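Local coordinates for protein GAF (Saccharomyces cerevisiae, PDB 1F5M) that catalyses the thioredoxin-dependent, reversible reduction of free L-methionine (R)-S-oxide to methionine and helps protect the cell against oxidative stress, at residues A49-W54 with W66-Y70; K21-L25 with A56-L60; V40-L46 with I173-F179. All blocks are in the same frame, centred on the assembly; numbering follows the deposited sequence.

How the contacts relate
All three contacts use helix 42-59, each at a different level. Contact 1 lies nearest the middle of the chain, about 5 Å from it centre to centre, and is a buried helix-on-sheet packing of small and aromatic side chains. Contacts 2 and 3 are only partly buried and sit near the two ends of the helix, their centres about 23 Å apart. Contact 2 joins the helix to helix 21-36 through aliphatic groups; contact 3 joins it to the C-terminal end of helix 160-176 and the tail beyond, adding a backbone bond, a weak sulfur bond and a water bridge to a ring stack. F69 of contact 1 also touches L46 and I173, so contacts 1 and 3 run together, whereas 2 and 3 do not meet.

Contact 1 of 3, residues A49-W54 with W66-Y70; sequences ASSLIW and WAGFY
The ring of F69 meets helix 49-54 with its CE1-CZ side. The backbone N of S50 lies in the plane of this ring at its edge, 3.7 Å from CE1, while A49 CB and I53 CD1 come in obliquely at CZ, at 3.7 and 3.9 Å respectively. The I53 chain and the phenyl group cross at a slant. At the other end of the contact the indole of W54 has the backbone N of A67 at its edge, and W54 CZ3 approaches the W66 N obliquely at 3.7 Å. This indole reaches the strand because its CG stands anti to the backbone N (chi1 173°), carrying the six-membered ring across to the W66 backbone. Between the two aromatic groups lie A67, S50 and the branched chain of I53. A67 CB nests against I53 CG2 at 3.7 Å and beside W54 CB, and S50 CB rests 3.6 Å from A67 O, its OG being turned back to hydrogen-bond S47 O one turn earlier. The small S50, A67 and G68 are consistent with the close approach of the short segments' axes, 7.1 Å, with 149° between their N-to-C directions, roughly antiparallel but clearly oblique. This is the helix-on-sheet packing of the GAF fold, in which strand 64-72 is an inner strand of an antiparallel sheet and helix 42-59 lies on one of its faces. With an alanine in place of F69, A49 CB and I53 CD1 would probably lose the surface they pack on, and a gap is likely to open between helix and sheet. W66 points from the strand away from the helix and stacks on F85, whereas S51 OG donates to G87 O of the second subunit.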
loop_
_atom_site.group_PDB
_atom_site.type_symbol
_atom_site.label_atom_id
_atom_site.label_comp_id
_atom_site.label_asym_id
_atom_site.label_seq_id
_atom_site.Cartn_x
_atom_site.Cartn_y
_atom_site.Cartn_z
ATOM N N ALA B 49 -3.184 7.745 0.436
ATOM C CA ALA B 49 -4.477 7.710 1.137
ATOM C C ALA B 49 -4.565 6.509 2.095
ATOM O O ALA B 49 -4.987 6.658 3.257
ATOM C CB ALA B 49 -5.582 7.636 0.144
ATOM N N SER B 50 -4.191 5.312 1.627
ATOM C CA SER B 50 -4.296 4.141 2.489
ATOM C C SER B 50 -3.472 4.360 3.765
ATOM O O SER B 50 -3.881 3.974 4.848
ATOM C CB SER B 50 -3.853 2.860 1.742
ATOM O OG SER B 50 -2.449 2.826 1.546
ATOM N N SER B 51 -2.315 5.012 3.659
ATOM C CA SER B 51 -1.509 5.258 4.848
ATOM C C SER B 51 -2.182 6.274 5.825
ATOM O O SER B 51 -2.093 6.149 7.049
ATOM C CB SER B 51 -0.152 5.779 4.400
ATOM O OG SER B 51 0.651 6.013 5.502
ATOM N N LEU B 52 -2.854 7.276 5.275
ATOM C CA LEU B 52 -3.545 8.314 6.049
ATOM C C LEU B 52 -4.657 7.620 6.866
ATOM O O LEU B 52 -4.723 7.756 8.108
ATOM C CB LEU B 52 -4.182 9.369 5.093
ATOM C CG LEU B 52 -3.209 10.406 4.497
ATOM C CD1 LEU B 52 -3.926 11.405 3.542
ATOM C CD2 LEU B 52 -2.555 11.168 5.682
ATOM N N ILE B 53 -5.442 6.796 6.185
ATOM C CA ILE B 53 -6.576 6.105 6.827
ATOM C C ILE B 53 -6.096 5.163 7.929
ATOM O O ILE B 53 -6.605 5.189 9.040
ATOM C CB ILE B 53 -7.372 5.315 5.787
ATOM C CG1 ILE B 53 -7.988 6.298 4.781
ATOM C CG2 ILE B 53 -8.456 4.447 6.465
ATOM C CD1 ILE B 53 -8.504 5.633 3.546
ATOM N N TRP B 54 -5.046 4.402 7.626
ATOM C CA TRP B 54 -4.505 3.425 8.547
ATOM C C TRP B 54 -4.089 4.106 9.860
ATOM O O TRP B 54 -4.500 3.697 10.943
ATOM C CB TRP B 54 -3.250 2.721 7.922
ATOM C CG TRP B 54 -2.563 1.812 8.948
ATOM C CD1 TRP B 54 -1.718 2.193 9.949
ATOM C CD2 TRP B 54 -2.784 0.423 9.118
ATOM N NE1 TRP B 54 -1.400 1.125 10.738
ATOM C CE2 TRP B 54 -2.038 0.014 10.250
ATOM C CE3 TRP B 54 -3.559 -0.532 8.431
ATOM C CZ2 TRP B 54 -2.029 -1.317 10.714
ATOM C CZ3 TRP B 54 -3.555 -1.860 8.892
ATOM C CH2 TRP B 54 -2.786 -2.238 10.029
ATOM N N TRP B 66 -6.798 -3.585 8.393
ATOM C CA TRP B 66 -6.671 -3.367 6.958
ATOM C C TRP B 66 -7.296 -2.066 6.589
ATOM O O TRP B 66 -8.378 -1.716 7.115
ATOM C CB TRP B 66 -7.357 -4.470 6.198
ATOM C CG TRP B 66 -6.785 -4.758 4.874
ATOM C CD1 TRP B 66 -5.753 -5.622 4.611
ATOM C CD2 TRP B 66 -7.228 -4.265 3.602
ATOM N NE1 TRP B 66 -5.538 -5.705 3.270
ATOM C CE2 TRP B 66 -6.417 -4.890 2.614
ATOM C CE3 TRP B 66 -8.220 -3.376 3.195
ATOM C CZ2 TRP B 66 -6.569 -4.655 1.252
ATOM C CZ3 TRP B 66 -8.386 -3.140 1.819
ATOM C CH2 TRP B 66 -7.558 -3.786 0.866
ATOM N N ALA B 67 -6.613 -1.305 5.726
ATOM C CA ALA B 67 -7.180 -0.050 5.253
ATOM C C ALA B 67 -6.675 0.095 3.870
ATOM O O ALA B 67 -5.437 0.213 3.645
ATOM C CB ALA B 67 -6.757 1.155 6.144
ATOM N N GLY B 68 -7.598 0.121 2.919
ATOM C CA GLY B 68 -7.155 0.199 1.545
ATOM C C GLY B 68 -8.222 0.348 0.517
ATOM O O GLY B 68 -9.368 0.738 0.821
ATOM N N PHE B 69 -7.866 0.010 -0.715
ATOM C CA PHE B 69 -8.770 0.177 -1.854
ATOM C C PHE B 69 -8.863 -0.969 -2.869
ATOM O O PHE B 69 -7.917 -1.773 -3.014
ATOM C CB PHE B 69 -8.372 1.398 -2.703
ATOM C CG PHE B 69 -8.252 2.694 -1.930
ATOM C CD1 PHE B 69 -7.108 2.965 -1.151
ATOM C CD2 PHE B 69 -9.328 3.592 -1.904
ATOM C CE1 PHE B 69 -7.051 4.113 -0.342
ATOM C CE2 PHE B 69 -9.269 4.753 -1.085
ATOM C CZ PHE B 69 -8.137 5.000 -0.308
ATOM N N TYR B 70 -10.003 -0.980 -3.593
ATOM C CA TYR B 70 -10.246 -1.888 -4.728
ATOM C C TYR B 70 -10.696 -0.916 -5.810
ATOM O O TYR B 70 -11.280 0.103 -5.495
ATOM C CB TYR B 70 -11.348 -2.903 -4.459
ATOM C CG TYR B 70 -10.845 -4.088 -3.665
ATOM C CD1 TYR B 70 -10.717 -4.018 -2.271
ATOM C CD2 TYR B 70 -10.432 -5.256 -4.308
ATOM C CE1 TYR B 70 -10.196 -5.066 -1.555
ATOM C CE2 TYR B 70 -9.899 -6.332 -3.578
ATOM C CZ TYR B 70 -9.782 -6.230 -2.212
ATOM O OH TYR B 70 -9.243 -7.287 -1.464
#

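Contact 2 of 3, residues K21-L25 with A56-L60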
loop_
_atom_site.group_PDB
_atom_site.type_symbol
_atom_site.label_atom_id
_atom_site.label_comp_id
_atom_site.label_asym_id
_atom_site.label_seq_id
_atom_site.Cartn_x
_atom_site.Cartn_y
_atom_site.Cartn_z
ATOM N N LYS B 21 -11.532 12.739 17.542
ATOM C CA LYS B 21 -11.855 12.194 16.238
ATOM C C LYS B 21 -12.190 13.209 15.117
ATOM O O LYS B 21 -11.711 13.062 13.987
ATOM C CB LYS B 21 -12.979 11.153 16.389
ATOM C CG LYS B 21 -13.274 10.357 15.112
ATOM C CD LYS B 21 -14.190 9.203 15.412
ATOM C CE LYS B 21 -14.369 8.303 14.203
ATOM N NZ LYS B 21 -15.177 7.089 14.563
ATOM N N GLU B 22 -12.990 14.238 15.404
ATOM C CA GLU B 22 -13.297 15.205 14.354
ATOM C C GLU B 22 -12.030 15.883 13.852
ATOM O O GLU B 22 -11.870 16.084 12.652
ATOM C CB GLU B 22 -14.307 16.258 14.844
ATOM C CG GLU B 22 -15.590 15.639 15.484
ATOM C CD GLU B 22 -16.203 14.460 14.677
ATOM O OE1 GLU B 22 -16.695 14.713 13.545
ATOM O OE2 GLU B 22 -16.203 13.292 15.182
ATOM N N GLU B 23 -11.129 16.234 14.762
ATOM C CA GLU B 23 -9.866 16.895 14.373
ATOM C C GLU B 23 -9.021 15.994 13.476
ATOM O O GLU B 23 -8.475 16.433 12.458
ATOM C CB GLU B 23 -8.996 17.224 15.595
ATOM C CG GLU B 23 -9.515 18.286 16.529
ATOM C CD GLU B 23 -8.477 18.661 17.587
ATOM O OE1 GLU B 23 -8.058 17.765 18.367
ATOM O OE2 GLU B 23 -8.074 19.856 17.638
ATOM N N ILE B 24 -8.878 14.738 13.903
ATOM C CA ILE B 24 -8.088 13.757 13.181
ATOM C C ILE B 24 -8.616 13.524 11.763
ATOM O O ILE B 24 -7.863 13.490 10.797
ATOM C CB ILE B 24 -8.059 12.426 13.973
ATOM C CG1 ILE B 24 -7.307 12.641 15.287
ATOM C CG2 ILE B 24 -7.427 11.320 13.143
ATOM C CD1 ILE B 24 -7.201 11.394 16.128
ATOM N N LEU B 25 -9.914 13.388 11.619
ATOM C CA LEU B 25 -10.464 13.131 10.301
ATOM C C LEU B 25 -10.442 14.377 9.433
ATOM O O LEU B 25 -10.288 14.302 8.189
ATOM C CB LEU B 25 -11.897 12.587 10.440
ATOM C CG LEU B 25 -11.997 11.306 11.289
ATOM C CD1 LEU B 25 -13.423 10.770 11.287
ATOM C CD2 LEU B 25 -11.047 10.273 10.735
ATOM N N ALA B 56 -4.768 7.169 10.978
ATOM C CA ALA B 56 -5.866 7.867 11.666
ATOM C C ALA B 56 -6.609 6.886 12.581
ATOM O O ALA B 56 -6.846 7.166 13.779
ATOM C CB ALA B 56 -6.855 8.452 10.670
ATOM N N TYR B 57 -7.000 5.745 12.035
ATOM C CA TYR B 57 -7.729 4.799 12.870
ATOM C C TYR B 57 -6.899 4.205 13.986
ATOM O O TYR B 57 -7.442 3.891 15.049
ATOM C CB TYR B 57 -8.379 3.698 12.023
ATOM C CG TYR B 57 -9.665 4.217 11.450
ATOM C CD1 TYR B 57 -9.675 4.895 10.235
ATOM C CD2 TYR B 57 -10.845 4.195 12.213
ATOM C CE1 TYR B 57 -10.815 5.562 9.792
ATOM C CE2 TYR B 57 -11.990 4.858 11.779
ATOM C CZ TYR B 57 -11.966 5.546 10.574
ATOM O OH TYR B 57 -13.036 6.300 10.158
ATOM N N LYS B 58 -5.586 4.073 13.773
ATOM C CA LYS B 58 -4.728 3.525 14.814
ATOM C C LYS B 58 -4.721 4.510 15.968
ATOM O O LYS B 58 -4.764 4.102 17.126
ATOM C CB LYS B 58 -3.265 3.319 14.313
ATOM C CG LYS B 58 -3.003 1.944 13.653
ATOM C CD LYS B 58 -3.525 0.829 14.565
ATOM C CE LYS B 58 -3.242 -0.603 14.093
ATOM N NZ LYS B 58 -4.215 -1.624 14.745
ATOM N N SER B 59 -4.665 5.809 15.665
ATOM C CA SER B 59 -4.617 6.792 16.738
ATOM C C SER B 59 -5.976 6.952 17.413
ATOM O O SER B 59 -6.019 7.298 18.590
ATOM C CB SER B 59 -4.075 8.137 16.243
ATOM O OG SER B 59 -5.048 8.841 15.534
ATOM N N LEU B 60 -7.067 6.682 16.694
ATOM C CA LEU B 60 -8.425 6.746 17.289
ATOM C C LEU B 60 -8.641 5.500 18.144
ATOM O O LEU B 60 -9.732 5.273 18.700
ATOM C CB LEU B 60 -9.505 6.758 16.208
ATOM C CG LEU B 60 -10.074 8.065 15.648
ATOM C CD1 LEU B 60 -9.536 9.268 16.370
ATOM C CD2 LEU B 60 -9.783 8.129 14.187
#
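I24 and L60 slide past one another in opposite directions, and most of the contact gathers round them. The two branches of I24 divide the work: CG2, anti to the backbone N, lies 3.8 Å from A56 CB, while CD1, on the other branch, comes up to S59 OG. L60 also takes the start of the K21 chain, which crosses it at about a right angle, with K21 CG 4.0 Å from L60 CG. On the flank, L25 CD2 approaches L60 CD2 at 4.3 Å. The S59 hydroxyl that I24 touches is itself fixed. Folded between the backbone N and the carbonyl carbon (chi1 77°), S59 OG donates to A56 O over 3.0 Å from a position tilted 27° from the carbonyl plane, and this same oxygen accepts from L60 N at the end of the helix. Farther out, D162 of helix 160-176 receives both the K21 amine, in a salt bridge, and the Y57 hydroxyl, in a hydrogen bond, so one carboxylate ties these two helices to a third. Y15, from the N-terminal region, packs on I24, A56 and S59. Carbon-carbon packing thus joins the two helices directly, while the charge lies at its margin, where the lysine and the tyrosine hydroxyl are likely to help keep D162 ionised.

Contact 3 of 3, residues V40-L46 with I173-F179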
loop_
_atom_site.group_PDB
_atom_site.type_symbol
_atom_site.label_atom_id
_atom_site.label_comp_id
_atom_site.label_asym_id
_atom_site.label_seq_id
_atom_site.Cartn_x
_atom_site.Cartn_y
_atom_site.Cartn_z
ATOM N N VAL B 40 -2.539 13.482 -10.840
ATOM C CA VAL B 40 -3.800 12.770 -10.901
ATOM C C VAL B 40 -3.543 11.269 -10.833
ATOM O O VAL B 40 -4.480 10.495 -10.729
ATOM C CB VAL B 40 -4.604 13.114 -12.199
ATOM C CG1 VAL B 40 -4.781 14.653 -12.318
ATOM C CG2 VAL B 40 -3.897 12.551 -13.440
ATOM N N ASN B 41 -2.275 10.855 -10.876
ATOM C CA ASN B 41 -1.969 9.424 -10.819
ATOM C C ASN B 41 -2.715 8.750 -9.667
ATOM O O ASN B 41 -2.462 9.027 -8.473
ATOM C CB ASN B 41 -0.461 9.178 -10.688
ATOM C CG ASN B 41 -0.126 7.708 -10.825
ATOM O OD1 ASN B 41 -0.214 6.939 -9.862
ATOM N ND2 ASN B 41 0.213 7.296 -12.045
ATOM N N TRP B 42 -3.607 7.836 -10.002
ATOM C CA TRP B 42 -4.404 7.265 -8.930
ATOM C C TRP B 42 -3.717 6.329 -8.028
ATOM O O TRP B 42 -4.121 6.218 -6.858
ATOM C CB TRP B 42 -5.691 6.618 -9.431
ATOM C CG TRP B 42 -5.528 5.352 -10.191
ATOM C CD1 TRP B 42 -5.590 5.199 -11.550
ATOM C CD2 TRP B 42 -5.400 4.028 -9.642
ATOM N NE1 TRP B 42 -5.522 3.864 -11.875
ATOM C CE2 TRP B 42 -5.405 3.126 -10.723
ATOM C CE3 TRP B 42 -5.296 3.520 -8.335
ATOM C CZ2 TRP B 42 -5.307 1.740 -10.548
ATOM C CZ3 TRP B 42 -5.198 2.130 -8.160
ATOM C CH2 TRP B 42 -5.204 1.262 -9.266
ATOM N N VAL B 43 -2.671 5.663 -8.519
ATOM C CA VAL B 43 -1.980 4.719 -7.647
ATOM C C VAL B 43 -1.260 5.493 -6.568
ATOM O O VAL B 43 -1.293 5.127 -5.400
ATOM C CB VAL B 43 -0.945 3.820 -8.415
ATOM C CG1 VAL B 43 -0.225 2.892 -7.422
ATOM C CG2 VAL B 43 -1.667 2.944 -9.456
ATOM N N CYS B 44 -0.563 6.551 -6.958
ATOM C CA CYS B 44 0.166 7.359 -6.001
ATOM C C CYS B 44 -0.770 7.935 -4.940
ATOM O O CYS B 44 -0.471 7.910 -3.729
ATOM C CB CYS B 44 0.870 8.492 -6.752
ATOM S SG CYS B 44 1.323 9.941 -5.804
ATOM N N ASN B 45 -1.875 8.486 -5.418
ATOM C CA ASN B 45 -2.846 9.113 -4.548
ATOM C C ASN B 45 -3.536 8.114 -3.620
ATOM O O ASN B 45 -3.709 8.411 -2.442
ATOM C CB ASN B 45 -3.865 9.893 -5.373
ATOM C CG ASN B 45 -3.254 11.133 -6.043
ATOM O OD1 ASN B 45 -2.254 11.665 -5.580
ATOM N ND2 ASN B 45 -3.863 11.588 -7.142
ATOM N N LEU B 46 -3.922 6.932 -4.114
ATOM C CA LEU B 46 -4.547 5.976 -3.194
ATOM C C LEU B 46 -3.539 5.334 -2.290
ATOM O O LEU B 46 -3.888 4.913 -1.207
ATOM C CB LEU B 46 -5.324 4.863 -3.924
ATOM C CG LEU B 46 -6.537 5.307 -4.714
ATOM C CD1 LEU B 46 -7.431 4.114 -5.049
ATOM C CD2 LEU B 46 -7.277 6.355 -3.912
ATOM N N ILE B 173 -11.207 11.966 -3.885
ATOM C CA ILE B 173 -10.427 11.017 -4.664
ATOM C C ILE B 173 -10.934 11.111 -6.097
ATOM O O ILE B 173 -10.142 11.197 -7.054
ATOM C CB ILE B 173 -10.620 9.571 -4.108
ATOM C CG1 ILE B 173 -9.727 9.394 -2.876
ATOM C CG2 ILE B 173 -10.340 8.513 -5.180
ATOM C CD1 ILE B 173 -9.912 8.103 -2.145
ATOM N N ASN B 174 -12.254 11.111 -6.250
ATOM C CA ASN B 174 -12.831 11.215 -7.598
ATOM C C ASN B 174 -12.360 12.481 -8.342
ATOM O O ASN B 174 -12.066 12.434 -9.550
ATOM C CB ASN B 174 -14.345 11.255 -7.536
ATOM C CG ASN B 174 -14.964 11.568 -8.888
ATOM O OD1 ASN B 174 -15.742 12.520 -9.014
ATOM N ND2 ASN B 174 -14.627 10.767 -9.908
ATOM N N LYS B 175 -12.314 13.607 -7.629
ATOM C CA LYS B 175 -11.916 14.878 -8.241
ATOM C C LYS B 175 -10.422 15.019 -8.414
ATOM O O LYS B 175 -9.963 15.862 -9.191
ATOM C CB LYS B 175 -12.386 16.069 -7.394
ATOM C CG LYS B 175 -13.881 16.104 -7.134
ATOM C CD LYS B 175 -14.144 16.588 -5.701
ATOM C CE LYS B 175 -14.141 18.111 -5.577
ATOM N NZ LYS B 175 -15.370 18.701 -6.239
ATOM N N SER B 176 -9.653 14.227 -7.673
ATOM C CA SER B 176 -8.205 14.336 -7.730
ATOM C C SER B 176 -7.522 13.254 -8.539
ATOM O O SER B 176 -6.340 13.376 -8.898
ATOM C CB SER B 176 -7.632 14.345 -6.291
ATOM O OG SER B 176 -7.748 13.080 -5.654
ATOM N N CYS B 177 -8.239 12.181 -8.813
ATOM C CA CYS B 177 -7.637 11.086 -9.539
ATOM C C CYS B 177 -8.306 10.857 -10.867
ATOM O O CYS B 177 -9.485 11.171 -11.067
ATOM C CB CYS B 177 -7.730 9.790 -8.737
ATOM S SG CYS B 177 -7.036 9.826 -7.066
ATOM N N VAL B 178 -7.533 10.296 -11.779
ATOM C CA VAL B 178 -8.027 9.938 -13.087
ATOM C C VAL B 178 -7.884 8.414 -13.124
ATOM O O VAL B 178 -6.783 7.860 -13.111
ATOM C CB VAL B 178 -7.193 10.573 -14.208
ATOM C CG1 VAL B 178 -7.547 9.922 -15.540
ATOM C CG2 VAL B 178 -7.478 12.075 -14.297
ATOM N N PHE B 179 -9.007 7.729 -13.132
ATOM C CA PHE B 179 -8.987 6.277 -13.176
ATOM C C PHE B 179 -9.057 5.780 -14.625
ATOM O O PHE B 179 -8.407 4.747 -14.930
ATOM C CB PHE B 179 -10.162 5.741 -12.369
ATOM C CG PHE B 179 -9.988 5.904 -10.902
ATOM C CD1 PHE B 179 -10.511 7.010 -10.243
ATOM C CD2 PHE B 179 -9.253 4.970 -10.177
ATOM C CE1 PHE B 179 -10.306 7.185 -8.873
ATOM C CE2 PHE B 179 -9.038 5.135 -8.796
ATOM C CZ PHE B 179 -9.561 6.235 -8.145
HETATM O O HOH W 1 -3.864 7.901 -13.057
#
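The carbonyl oxygen of V40 is approached by two groups of the C-terminal tail: V178 N donates to it over 3.2 Å, tilted 23° from the carbonyl plane, and C177 CA makes a CA-H...O contact with it. In return V40 CA points a hydrogen at S176 O. A water carries the link further, accepting from W42 N and donating to V178 O at 2.9 Å. V178 O also lies at the edge of the W42 indole, 3.3 Å from CD1. With CG between its backbone N and carbonyl carbon (chi1 71°), W42 sets CB over the face of the F179 ring in a CH-pi contact. One indole face is taken by V43 CG2 and the opposite one by F179, in an offset stack on the five-membered ring, centroids 4.8 Å apart and planes at 28°. Deeper in, L46 CD2 meets I173 CD1 at 3.6 Å. N45 ND2, hydrogen-bonded to Q39 O, gives C177 SG a weak bond of 3.6 Å. N41 caps helix 42-59, OD1 accepting from C44 N. One backbone bond, one water bridge, the stack and apolar packing hold the tail, so its grip probably does not depend on ionised side chains.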